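Local atomic coordinates of protein p13 MTCP-1 (Homo sapiens, PDB entry 1A1X), a protein that binds the PH domain of the kinases AKT1 and AKT2 and enhances their phosphorylation and activation. Residues A[11-22]-A[61-72]; A[40-48]-A[97-105]. All coordinates share one frame; numbering follows the deposited sequence.

Contact 1 (11-22 with 61-72) and contact 2 (40-48 with 97-105) are two antiparallel strand pairings of one closed eight-stranded barrel, the TCL1-family fold. In contact 1 strand 13-16 meets strand 69-73, which brings the first strand of the chain beside the fifth; in contact 2 strand 41-46 meets strand 97-104, the fourth beside the last. Their centres lie about 12 Å apart, each about 6 Å from the centre of the chain. Side chains of the two contacts meet directly: W70 CE2 is 3.7 Å from L102 CD1, P11 CD is 4.0 Å from L100 CD1, and L66 CD1 is 4.1 Å from A43 CB. The segments alternate along the chain.

Contact 1. Residues A[11-22]-A[61-72]; sequences PDHLWVHQEGIY and LLTSQLPLMWQL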
loop_
_atom_site.group_PDB
_atom_site.type_symbol
_atom_site.label_atom_id
_atom_site.label_comp_id
_atom_site.label_asym_id
_atom_site.label_seq_id
_atom_site.Cartn_x
_atom_site.Cartn_y
_atom_site.Cartn_z
ATOM N N PRO A 11 3.858 -12.189 -10.028
ATOM C CA PRO A 11 4.728 -12.886 -10.979
ATOM C C PRO A 11 5.762 -13.792 -10.304
ATOM O O PRO A 11 6.305 -13.465 -9.252
ATOM C CB PRO A 11 5.389 -11.736 -11.751
ATOM C CG PRO A 11 5.379 -10.616 -10.791
ATOM C CD PRO A 11 4.006 -10.730 -10.162
ATOM N N ASP A 12 5.971 -14.963 -10.896
ATOM C CA ASP A 12 6.939 -15.938 -10.413
ATOM C C ASP A 12 8.349 -15.337 -10.452
ATOM O O ASP A 12 9.201 -15.645 -9.614
ATOM C CB ASP A 12 6.854 -17.194 -11.278
ATOM C CG ASP A 12 7.995 -18.136 -11.039
ATOM O OD1 ASP A 12 8.106 -18.667 -9.909
ATOM O OD2 ASP A 12 8.790 -18.328 -11.984
ATOM N N HIS A 13 8.595 -14.500 -11.451
ATOM C CA HIS A 13 9.882 -13.831 -11.575
ATOM C C HIS A 13 9.852 -12.557 -12.410
ATOM O O HIS A 13 8.940 -12.330 -13.224
ATOM C CB HIS A 13 10.971 -14.790 -12.067
ATOM C CG HIS A 13 10.727 -15.358 -13.429
ATOM N ND1 HIS A 13 10.410 -16.685 -13.632
ATOM C CD2 HIS A 13 10.820 -14.798 -14.659
ATOM C CE1 HIS A 13 10.326 -16.919 -14.930
ATOM N NE2 HIS A 13 10.572 -15.792 -15.576
ATOM N N LEU A 14 10.832 -11.698 -12.146
ATOM C CA LEU A 14 10.979 -10.434 -12.849
ATOM C C LEU A 14 12.444 -10.281 -13.236
ATOM O O LEU A 14 13.328 -10.305 -12.376
ATOM C CB LEU A 14 10.543 -9.283 -11.948
ATOM C CG LEU A 14 9.041 -9.264 -11.649
ATOM C CD1 LEU A 14 8.733 -8.470 -10.390
ATOM C CD2 LEU A 14 8.317 -8.699 -12.844
ATOM N N TRP A 15 12.697 -10.198 -14.539
ATOM C CA TRP A 15 14.051 -10.051 -15.049
ATOM C C TRP A 15 14.190 -8.646 -15.611
ATOM O O TRP A 15 13.379 -8.222 -16.425
ATOM C CB TRP A 15 14.338 -11.059 -16.172
ATOM C CG TRP A 15 14.432 -12.514 -15.779
ATOM C CD1 TRP A 15 13.512 -13.488 -16.032
ATOM C CD2 TRP A 15 15.549 -13.173 -15.168
ATOM N NE1 TRP A 15 13.989 -14.713 -15.631
ATOM C CE2 TRP A 15 15.237 -14.547 -15.097
ATOM C CE3 TRP A 15 16.789 -12.736 -14.680
ATOM C CZ2 TRP A 15 16.121 -15.493 -14.557
ATOM C CZ3 TRP A 15 17.674 -13.681 -14.140
ATOM C CH2 TRP A 15 17.333 -15.040 -14.087
ATOM N N VAL A 16 15.236 -7.941 -15.191
ATOM C CA VAL A 16 15.503 -6.586 -15.651
ATOM C C VAL A 16 15.822 -6.560 -17.152
ATOM O O VAL A 16 16.363 -7.530 -17.712
ATOM C CB VAL A 16 16.691 -5.967 -14.851
ATOM C CG1 VAL A 16 18.003 -6.629 -15.233
ATOM C CG2 VAL A 16 16.759 -4.478 -15.051
ATOM N N HIS A 17 15.402 -5.491 -17.817
ATOM C CA HIS A 17 15.689 -5.321 -19.239
ATOM C C HIS A 17 16.548 -4.075 -19.357
ATOM O O HIS A 17 17.651 -4.090 -19.917
ATOM C CB HIS A 17 14.416 -5.137 -20.052
ATOM C CG HIS A 17 14.663 -5.109 -21.521
ATOM N ND1 HIS A 17 14.908 -6.250 -22.250
ATOM C CD2 HIS A 17 14.792 -4.076 -22.383
ATOM C CE1 HIS A 17 15.182 -5.923 -23.498
ATOM N NE2 HIS A 17 15.119 -4.608 -23.605
ATOM N N GLN A 18 16.021 -3.005 -18.785
ATOM C CA GLN A 18 16.668 -1.716 -18.738
ATOM C C GLN A 18 16.463 -1.283 -17.294
ATOM O O GLN A 18 15.567 -1.795 -16.618
ATOM C CB GLN A 18 15.952 -0.767 -19.685
ATOM C CG GLN A 18 16.641 0.544 -19.890
ATOM C CD GLN A 18 15.876 1.435 -20.837
ATOM O OE1 GLN A 18 14.816 1.963 -20.487
ATOM N NE2 GLN A 18 16.407 1.609 -22.049
ATOM N N GLU A 19 17.286 -0.359 -16.813
ATOM C CA GLU A 19 17.176 0.115 -15.437
ATOM C C GLU A 19 15.733 0.480 -15.116
ATOM O O GLU A 19 15.143 1.311 -15.796
ATOM C CB GLU A 19 18.073 1.344 -15.226
ATOM C CG GLU A 19 19.029 1.257 -14.031
ATOM C CD GLU A 19 18.385 1.636 -12.708
ATOM O OE1 GLU A 19 17.747 0.775 -12.065
ATOM O OE2 GLU A 19 18.535 2.804 -12.301
ATOM N N GLY A 20 15.154 -0.194 -14.129
ATOM C CA GLY A 20 13.784 0.091 -13.739
ATOM C C GLY A 20 12.669 -0.588 -14.520
ATOM O O GLY A 20 11.498 -0.471 -14.143
ATOM N N ILE A 21 13.008 -1.266 -15.618
ATOM C CA ILE A 21 11.997 -1.958 -16.413
ATOM C C ILE A 21 12.295 -3.448 -16.416
ATOM O O ILE A 21 13.374 -3.886 -16.826
ATOM C CB ILE A 21 11.907 -1.411 -17.856
ATOM C CG1 ILE A 21 11.610 0.088 -17.826
ATOM C CG2 ILE A 21 10.772 -2.120 -18.630
ATOM C CD1 ILE A 21 11.550 0.737 -19.199
ATOM N N TYR A 22 11.336 -4.211 -15.907
ATOM C CA TYR A 22 11.445 -5.648 -15.788
ATOM C C TYR A 22 10.434 -6.359 -16.669
ATOM O O TYR A 22 9.500 -5.752 -17.181
ATOM C CB TYR A 22 11.196 -6.050 -14.327
ATOM C CG TYR A 22 12.259 -5.559 -13.366
ATOM C CD1 TYR A 22 12.315 -4.218 -12.974
ATOM C CD2 TYR A 22 13.233 -6.425 -12.880
ATOM C CE1 TYR A 22 13.323 -3.761 -12.125
ATOM C CE2 TYR A 22 14.240 -5.983 -12.034
ATOM C CZ TYR A 22 14.282 -4.654 -11.662
ATOM O OH TYR A 22 15.286 -4.220 -10.836
ATOM N N LEU A 61 24.210 -1.717 -14.816
ATOM C CA LEU A 61 23.286 -2.151 -13.780
ATOM C C LEU A 61 23.910 -2.470 -12.415
ATOM O O LEU A 61 23.197 -2.561 -11.417
ATOM C CB LEU A 61 22.483 -3.344 -14.296
ATOM C CG LEU A 61 21.790 -3.111 -15.640
ATOM C CD1 LEU A 61 21.238 -4.422 -16.191
ATOM C CD2 LEU A 61 20.683 -2.079 -15.485
ATOM N N LEU A 62 25.232 -2.619 -12.368
ATOM C CA LEU A 62 25.932 -2.942 -11.120
ATOM C C LEU A 62 25.713 -1.919 -10.006
ATOM O O LEU A 62 25.704 -2.264 -8.826
ATOM C CB LEU A 62 27.444 -3.079 -11.357
ATOM C CG LEU A 62 28.057 -4.183 -12.230
ATOM C CD1 LEU A 62 29.549 -3.928 -12.319
ATOM C CD2 LEU A 62 27.795 -5.570 -11.664
ATOM N N THR A 63 25.536 -0.665 -10.389
ATOM C CA THR A 63 25.358 0.413 -9.424
ATOM C C THR A 63 23.922 0.698 -8.984
ATOM O O THR A 63 23.706 1.421 -8.007
ATOM C CB THR A 63 25.961 1.713 -9.969
ATOM O OG1 THR A 63 25.321 2.060 -11.209
ATOM C CG2 THR A 63 27.464 1.539 -10.193
ATOM N N SER A 64 22.954 0.127 -9.697
ATOM C CA SER A 64 21.537 0.327 -9.404
ATOM C C SER A 64 21.105 -0.126 -8.013
ATOM O O SER A 64 21.688 -1.046 -7.445
ATOM C CB SER A 64 20.690 -0.395 -10.455
ATOM O OG SER A 64 19.308 -0.225 -10.196
ATOM N N GLN A 65 20.078 0.525 -7.470
ATOM C CA GLN A 65 19.538 0.160 -6.154
ATOM C C GLN A 65 18.615 -1.069 -6.267
ATOM O O GLN A 65 18.371 -1.779 -5.289
ATOM C CB GLN A 65 18.768 1.337 -5.544
ATOM C CG GLN A 65 19.641 2.541 -5.212
ATOM C CD GLN A 65 18.847 3.659 -4.574
ATOM O OE1 GLN A 65 18.178 4.423 -5.260
ATOM N NE2 GLN A 65 18.902 3.750 -3.253
ATOM N N LEU A 66 18.093 -1.285 -7.469
ATOM C CA LEU A 66 17.208 -2.408 -7.779
ATOM C C LEU A 66 18.043 -3.577 -8.318
ATOM O O LEU A 66 19.087 -3.371 -8.952
ATOM C CB LEU A 66 16.159 -1.977 -8.815
ATOM C CG LEU A 66 14.817 -1.412 -8.339
ATOM C CD1 LEU A 66 14.827 -1.112 -6.850
ATOM C CD2 LEU A 66 14.460 -0.181 -9.157
ATOM N N PRO A 67 17.569 -4.815 -8.113
ATOM C CA PRO A 67 18.284 -6.009 -8.572
ATOM C C PRO A 67 18.097 -6.393 -10.030
ATOM O O PRO A 67 17.225 -5.866 -10.728
ATOM C CB PRO A 67 17.745 -7.091 -7.642
ATOM C CG PRO A 67 16.309 -6.698 -7.503
ATOM C CD PRO A 67 16.364 -5.184 -7.345
ATOM N N LEU A 68 18.944 -7.316 -10.480
ATOM C CA LEU A 68 18.890 -7.831 -11.844
ATOM C C LEU A 68 17.672 -8.740 -11.979
ATOM O O LEU A 68 17.100 -8.866 -13.060
ATOM C CB LEU A 68 20.144 -8.649 -12.169
ATOM C CG LEU A 68 21.517 -7.984 -12.189
ATOM C CD1 LEU A 68 22.562 -9.036 -12.516
ATOM C CD2 LEU A 68 21.561 -6.871 -13.213
ATOM N N MET A 69 17.278 -9.369 -10.877
ATOM C CA MET A 69 16.136 -10.266 -10.906
ATOM C C MET A 69 15.513 -10.517 -9.544
ATOM O O MET A 69 16.185 -10.455 -8.515
ATOM C CB MET A 69 16.546 -11.613 -11.490
ATOM C CG MET A 69 17.578 -12.335 -10.647
ATOM S SD MET A 69 17.172 -14.065 -10.394
ATOM C CE MET A 69 16.293 -13.974 -8.863
ATOM N N TRP A 70 14.223 -10.836 -9.571
ATOM C CA TRP A 70 13.448 -11.162 -8.380
ATOM C C TRP A 70 12.800 -12.498 -8.699
ATOM O O TRP A 70 12.296 -12.683 -9.802
ATOM C CB TRP A 70 12.344 -10.130 -8.141
ATOM C CG TRP A 70 12.735 -8.951 -7.318
ATOM C CD1 TRP A 70 13.173 -8.962 -6.029
ATOM C CD2 TRP A 70 12.593 -7.573 -7.683
ATOM N NE1 TRP A 70 13.298 -7.674 -5.563
ATOM C CE2 TRP A 70 12.946 -6.803 -6.557
ATOM C CE3 TRP A 70 12.191 -6.915 -8.855
ATOM C CZ2 TRP A 70 12.908 -5.401 -6.563
ATOM C CZ3 TRP A 70 12.155 -5.521 -8.865
ATOM C CH2 TRP A 70 12.513 -4.779 -7.719
ATOM N N GLN A 71 12.811 -13.413 -7.740
ATOM C CA GLN A 71 12.218 -14.732 -7.907
ATOM C C GLN A 71 11.264 -14.944 -6.739
ATOM O O GLN A 71 11.654 -14.771 -5.587
ATOM C CB GLN A 71 13.327 -15.781 -7.882
ATOM C CG GLN A 71 12.881 -17.209 -8.103
ATOM C CD GLN A 71 14.059 -18.178 -8.082
ATOM O OE1 GLN A 71 14.410 -18.731 -7.038
ATOM N NE2 GLN A 71 14.689 -18.366 -9.237
ATOM N N LEU A 72 10.012 -15.295 -7.031
ATOM C CA LEU A 72 9.026 -15.522 -5.976
ATOM C C LEU A 72 9.533 -16.567 -4.973
ATOM O O LEU A 72 9.967 -17.663 -5.341
ATOM C CB LEU A 72 7.676 -15.913 -6.579
ATOM C CG LEU A 72 6.424 -15.857 -5.700
ATOM C CD1 LEU A 72 6.304 -14.509 -4.987
ATOM C CD2 LEU A 72 5.193 -16.117 -6.574
#
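The ring of Y22 lies between V16 CG2 over one face and W70 CZ3 over the other, the latter 3.6 Å from Y22 CZ; both sit toward the rim. The Y22 and W70 planes are 37° apart, an oblique aromatic pair. At the edge of the Y22 ring, the hydroxyl OH donates to P67 O at 2.5 Å, in the carbonyl plane. P67 CG in turn covers the centre of one face of the W70 ring. W15 and M69 run side by side: M69 CB is 3.4 Å from W15 CE3, and bends at chi2 and chi3 carry SD to 4.3 Å from the centroid of the six-membered ring, an oblique Met-aromatic contact. Beyond the strands, S64 OG donates to E19 OE1 at 2.6 Å from above the carboxylate plane, while the same OG accepts from L66 N in an ST turn. The N-to-C directions of strands 13-16 and 69-72 are 173° apart, antiparallel, with L14 and W70 a hydrogen-bonded pair (L14 N to W70 O, 2.9 Å). This pairing closes the barrel between its first and fifth strands; strand 13-16 has strand 21-24 on its other side (W15 with R23), and strand 69-73 has strand 77-80 (Q71 with M79).

Contact 2. Residues A[40-48]-A[97-105]; sequences FLRARVQQI and VQELLLKLL
K103 lays the end of its side chain over the F40 ring: CE stands 3.3 Å from the ring centroid and NZ 3.7 Å, both 14° off the normal, giving a CH-pi contact and a cation-pi interaction on one face. K103 reaches there fully extended, with CG anti to the backbone N (chi1 -176°). The F40 ring also has R42 CG at its edge, and F40 CE2 covers the centre of one face of the R42 guanidinium. Without the ring, as with an alanine here, K103 would probably lose its cation-pi partner and the R42 guanidinium its cover on that face. Farther along, Q46 NE2 donates to the anti lone pair of E99 OE1 at 2.7 Å, with amide and carboxylate nearly coplanar. E99 OE1 also lies at the edge of the R44 guanidinium, in its plane, and takes a weak bond of 3.4 Å from NH1, part of a salt bridge.

In the next shell, E35 forms a salt bridge with R44 NE, and Q89 accepts from R42 NE. K103 NZ bonds to G4 O of the second subunit, whose E5 makes salt bridges to both K103 NZ and R42 NH2. Underneath, backbone bonds fix the register: A43 and V45 form hydrogen-bonded pairs with L102 and L100, and V45 CG2 meets L102 CD1 at 4.1 Å on the face opposite the charged groups. Mostly polar side chains, with L101 among them, line the outer face, while A43, V45, L100 and L102 fill the interior. Strands 41-46 and 97-104 thus pair antiparallel within the closed eight-stranded barrel of the TCL1 family.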
loop_
_atom_site.group_PDB
_atom_site.type_symbol
_atom_site.label_atom_id
_atom_site.label_comp_id
_atom_site.label_asym_id
_atom_site.label_seq_id
_atom_site.Cartn_x
_atom_site.Cartn_y
_atom_site.Cartn_z
ATOM N N PHE A 40 15.023 2.195 5.553
ATOM C CA PHE A 40 14.953 1.117 4.564
ATOM C C PHE A 40 14.536 1.580 3.182
ATOM O O PHE A 40 14.237 2.755 2.956
ATOM C CB PHE A 40 14.024 -0.014 5.041
ATOM C CG PHE A 40 12.659 0.454 5.397
ATOM C CD1 PHE A 40 12.384 0.905 6.680
ATOM C CD2 PHE A 40 11.662 0.515 4.436
ATOM C CE1 PHE A 40 11.127 1.422 7.003
ATOM C CE2 PHE A 40 10.404 1.028 4.747
ATOM C CZ PHE A 40 10.137 1.484 6.035
ATOM N N LEU A 41 14.485 0.619 2.267
ATOM C CA LEU A 41 14.132 0.890 0.895
ATOM C C LEU A 41 12.946 0.064 0.424
ATOM O O LEU A 41 12.805 -1.110 0.769
ATOM C CB LEU A 41 15.352 0.622 0.018
ATOM C CG LEU A 41 15.249 0.961 -1.460
ATOM C CD1 LEU A 41 16.513 1.679 -1.896
ATOM C CD2 LEU A 41 15.011 -0.297 -2.261
ATOM N N ARG A 42 12.074 0.716 -0.334
ATOM C CA ARG A 42 10.895 0.083 -0.911
ATOM C C ARG A 42 10.929 0.288 -2.422
ATOM O O ARG A 42 11.519 1.248 -2.916
ATOM C CB ARG A 42 9.596 0.704 -0.369
ATOM C CG ARG A 42 9.226 0.313 1.065
ATOM C CD ARG A 42 7.713 0.463 1.301
ATOM N NE ARG A 42 7.354 0.379 2.718
ATOM C CZ ARG A 42 7.139 1.426 3.512
ATOM N NH1 ARG A 42 7.236 2.662 3.042
ATOM N NH2 ARG A 42 6.842 1.240 4.789
ATOM N N ALA A 43 10.336 -0.645 -3.152
ATOM C CA ALA A 43 10.248 -0.542 -4.600
ATOM C C ALA A 43 8.773 -0.709 -4.930
ATOM O O ALA A 43 8.128 -1.610 -4.423
ATOM C CB ALA A 43 11.063 -1.632 -5.273
ATOM N N ARG A 44 8.225 0.220 -5.698
ATOM C CA ARG A 44 6.829 0.144 -6.100
ATOM C C ARG A 44 6.901 -0.292 -7.557
ATOM O O ARG A 44 7.532 0.364 -8.378
ATOM C CB ARG A 44 6.154 1.506 -5.947
ATOM C CG ARG A 44 4.648 1.474 -6.142
ATOM C CD ARG A 44 3.988 2.591 -5.351
ATOM N NE ARG A 44 4.517 3.894 -5.720
ATOM C CZ ARG A 44 4.088 4.619 -6.748
ATOM N NH1 ARG A 44 3.111 4.174 -7.527
ATOM N NH2 ARG A 44 4.633 5.801 -6.986
ATOM N N VAL A 45 6.325 -1.448 -7.851
ATOM C CA VAL A 45 6.391 -2.007 -9.196
ATOM C C VAL A 45 4.998 -2.150 -9.788
ATOM O O VAL A 45 4.128 -2.801 -9.204
ATOM C CB VAL A 45 7.102 -3.401 -9.180
ATOM C CG1 VAL A 45 7.624 -3.740 -10.551
ATOM C CG2 VAL A 45 8.242 -3.429 -8.147
ATOM N N GLN A 46 4.801 -1.532 -10.950
ATOM C CA GLN A 46 3.519 -1.565 -11.638
ATOM C C GLN A 46 3.601 -2.188 -13.027
ATOM O O GLN A 46 4.530 -1.916 -13.797
ATOM C CB GLN A 46 2.938 -0.151 -11.747
ATOM C CG GLN A 46 2.564 0.467 -10.415
ATOM C CD GLN A 46 1.904 1.814 -10.578
ATOM O OE1 GLN A 46 1.870 2.361 -11.672
ATOM N NE2 GLN A 46 1.372 2.359 -9.485
ATOM N N GLN A 47 2.599 -3.004 -13.345
ATOM C CA GLN A 47 2.522 -3.677 -14.634
ATOM C C GLN A 47 1.939 -2.714 -15.660
ATOM O O GLN A 47 0.724 -2.551 -15.772
ATOM C CB GLN A 47 1.669 -4.949 -14.523
ATOM C CG GLN A 47 2.012 -6.032 -15.542
ATOM C CD GLN A 47 1.470 -5.730 -16.919
ATOM O OE1 GLN A 47 0.306 -6.018 -17.202
ATOM N NE2 GLN A 47 2.298 -5.146 -17.783
ATOM N N ILE A 48 2.838 -2.039 -16.361
ATOM C CA ILE A 48 2.477 -1.083 -17.390
ATOM C C ILE A 48 3.260 -1.431 -18.650
ATOM O O ILE A 48 4.461 -1.722 -18.588
ATOM C CB ILE A 48 2.819 0.362 -16.946
ATOM C CG1 ILE A 48 2.020 0.722 -15.683
ATOM C CG2 ILE A 48 2.537 1.365 -18.084
ATOM C CD1 ILE A 48 2.370 2.085 -15.080
ATOM N N VAL A 97 -4.278 -0.466 -12.626
ATOM C CA VAL A 97 -2.952 -1.043 -12.841
ATOM C C VAL A 97 -2.539 -1.923 -11.671
ATOM O O VAL A 97 -2.685 -1.533 -10.509
ATOM C CB VAL A 97 -1.896 0.071 -13.020
ATOM C CG1 VAL A 97 -0.504 -0.514 -13.174
ATOM C CG2 VAL A 97 -2.237 0.911 -14.226
ATOM N N GLN A 98 -2.019 -3.107 -11.982
ATOM C CA GLN A 98 -1.558 -4.043 -10.958
ATOM C C GLN A 98 -0.285 -3.471 -10.323
ATOM O O GLN A 98 0.642 -3.045 -11.028
ATOM C CB GLN A 98 -1.281 -5.415 -11.572
ATOM C CG GLN A 98 -1.075 -6.513 -10.554
ATOM C CD GLN A 98 -0.917 -7.876 -11.196
ATOM O OE1 GLN A 98 -0.441 -8.821 -10.565
ATOM N NE2 GLN A 98 -1.320 -7.986 -12.461
ATOM N N GLU A 99 -0.240 -3.477 -8.994
ATOM C CA GLU A 99 0.898 -2.916 -8.284
ATOM C C GLU A 99 1.457 -3.771 -7.150
ATOM O O GLU A 99 0.711 -4.308 -6.335
ATOM C CB GLU A 99 0.524 -1.532 -7.738
ATOM C CG GLU A 99 1.573 -0.935 -6.822
ATOM C CD GLU A 99 1.157 0.395 -6.248
ATOM O OE1 GLU A 99 1.149 1.394 -6.990
ATOM O OE2 GLU A 99 0.858 0.451 -5.048
ATOM N N LEU A 100 2.782 -3.889 -7.112
ATOM C CA LEU A 100 3.465 -4.624 -6.053
ATOM C C LEU A 100 4.219 -3.595 -5.250
ATOM O O LEU A 100 4.769 -2.655 -5.822
ATOM C CB LEU A 100 4.482 -5.613 -6.620
ATOM C CG LEU A 100 4.022 -6.937 -7.229
ATOM C CD1 LEU A 100 5.202 -7.604 -7.916
ATOM C CD2 LEU A 100 3.447 -7.834 -6.151
ATOM N N LEU A 101 4.156 -3.713 -3.925
ATOM C CA LEU A 101 4.905 -2.824 -3.050
ATOM C C LEU A 101 5.862 -3.738 -2.293
ATOM O O LEU A 101 5.442 -4.526 -1.434
ATOM C CB LEU A 101 4.006 -2.049 -2.077
ATOM C CG LEU A 101 4.837 -1.057 -1.246
ATOM C CD1 LEU A 101 5.429 0.007 -2.159
ATOM C CD2 LEU A 101 3.999 -0.429 -0.135
ATOM N N LEU A 102 7.141 -3.650 -2.661
ATOM C CA LEU A 102 8.209 -4.471 -2.086
ATOM C C LEU A 102 9.085 -3.729 -1.090
ATOM O O LEU A 102 9.445 -2.577 -1.304
ATOM C CB LEU A 102 9.107 -5.005 -3.206
ATOM C CG LEU A 102 8.434 -5.776 -4.336
ATOM C CD1 LEU A 102 9.468 -6.206 -5.380
ATOM C CD2 LEU A 102 7.718 -6.977 -3.753
ATOM N N LYS A 103 9.485 -4.427 -0.036
ATOM C CA LYS A 103 10.333 -3.834 0.977
ATOM C C LYS A 103 11.572 -4.693 1.175
ATOM O O LYS A 103 11.465 -5.873 1.509
ATOM C CB LYS A 103 9.570 -3.711 2.301
ATOM C CG LYS A 103 10.353 -2.997 3.407
ATOM C CD LYS A 103 9.554 -2.914 4.686
ATOM C CE LYS A 103 10.346 -2.206 5.751
ATOM N NZ LYS A 103 9.552 -1.988 6.981
ATOM N N LEU A 104 12.742 -4.099 0.965
ATOM C CA LEU A 104 14.001 -4.822 1.137
ATOM C C LEU A 104 14.257 -5.054 2.618
ATOM O O LEU A 104 14.361 -4.106 3.392
ATOM C CB LEU A 104 15.164 -4.044 0.519
ATOM C CG LEU A 104 16.534 -4.683 0.719
ATOM C CD1 LEU A 104 16.554 -6.096 0.148
ATOM C CD2 LEU A 104 17.587 -3.818 0.073
ATOM N N LEU A 105 14.316 -6.321 3.002
ATOM C CA LEU A 105 14.541 -6.714 4.383
ATOM C C LEU A 105 16.031 -6.889 4.674
ATOM O O LEU A 105 16.823 -7.137 3.760
ATOM C CB LEU A 105 13.803 -8.023 4.661
ATOM C CG LEU A 105 12.284 -8.004 4.472
ATOM C CD1 LEU A 105 11.730 -9.413 4.661
ATOM C CD2 LEU A 105 11.647 -7.052 5.455
HETATM O O HOH W 1 -1.860 -3.801 -14.862
#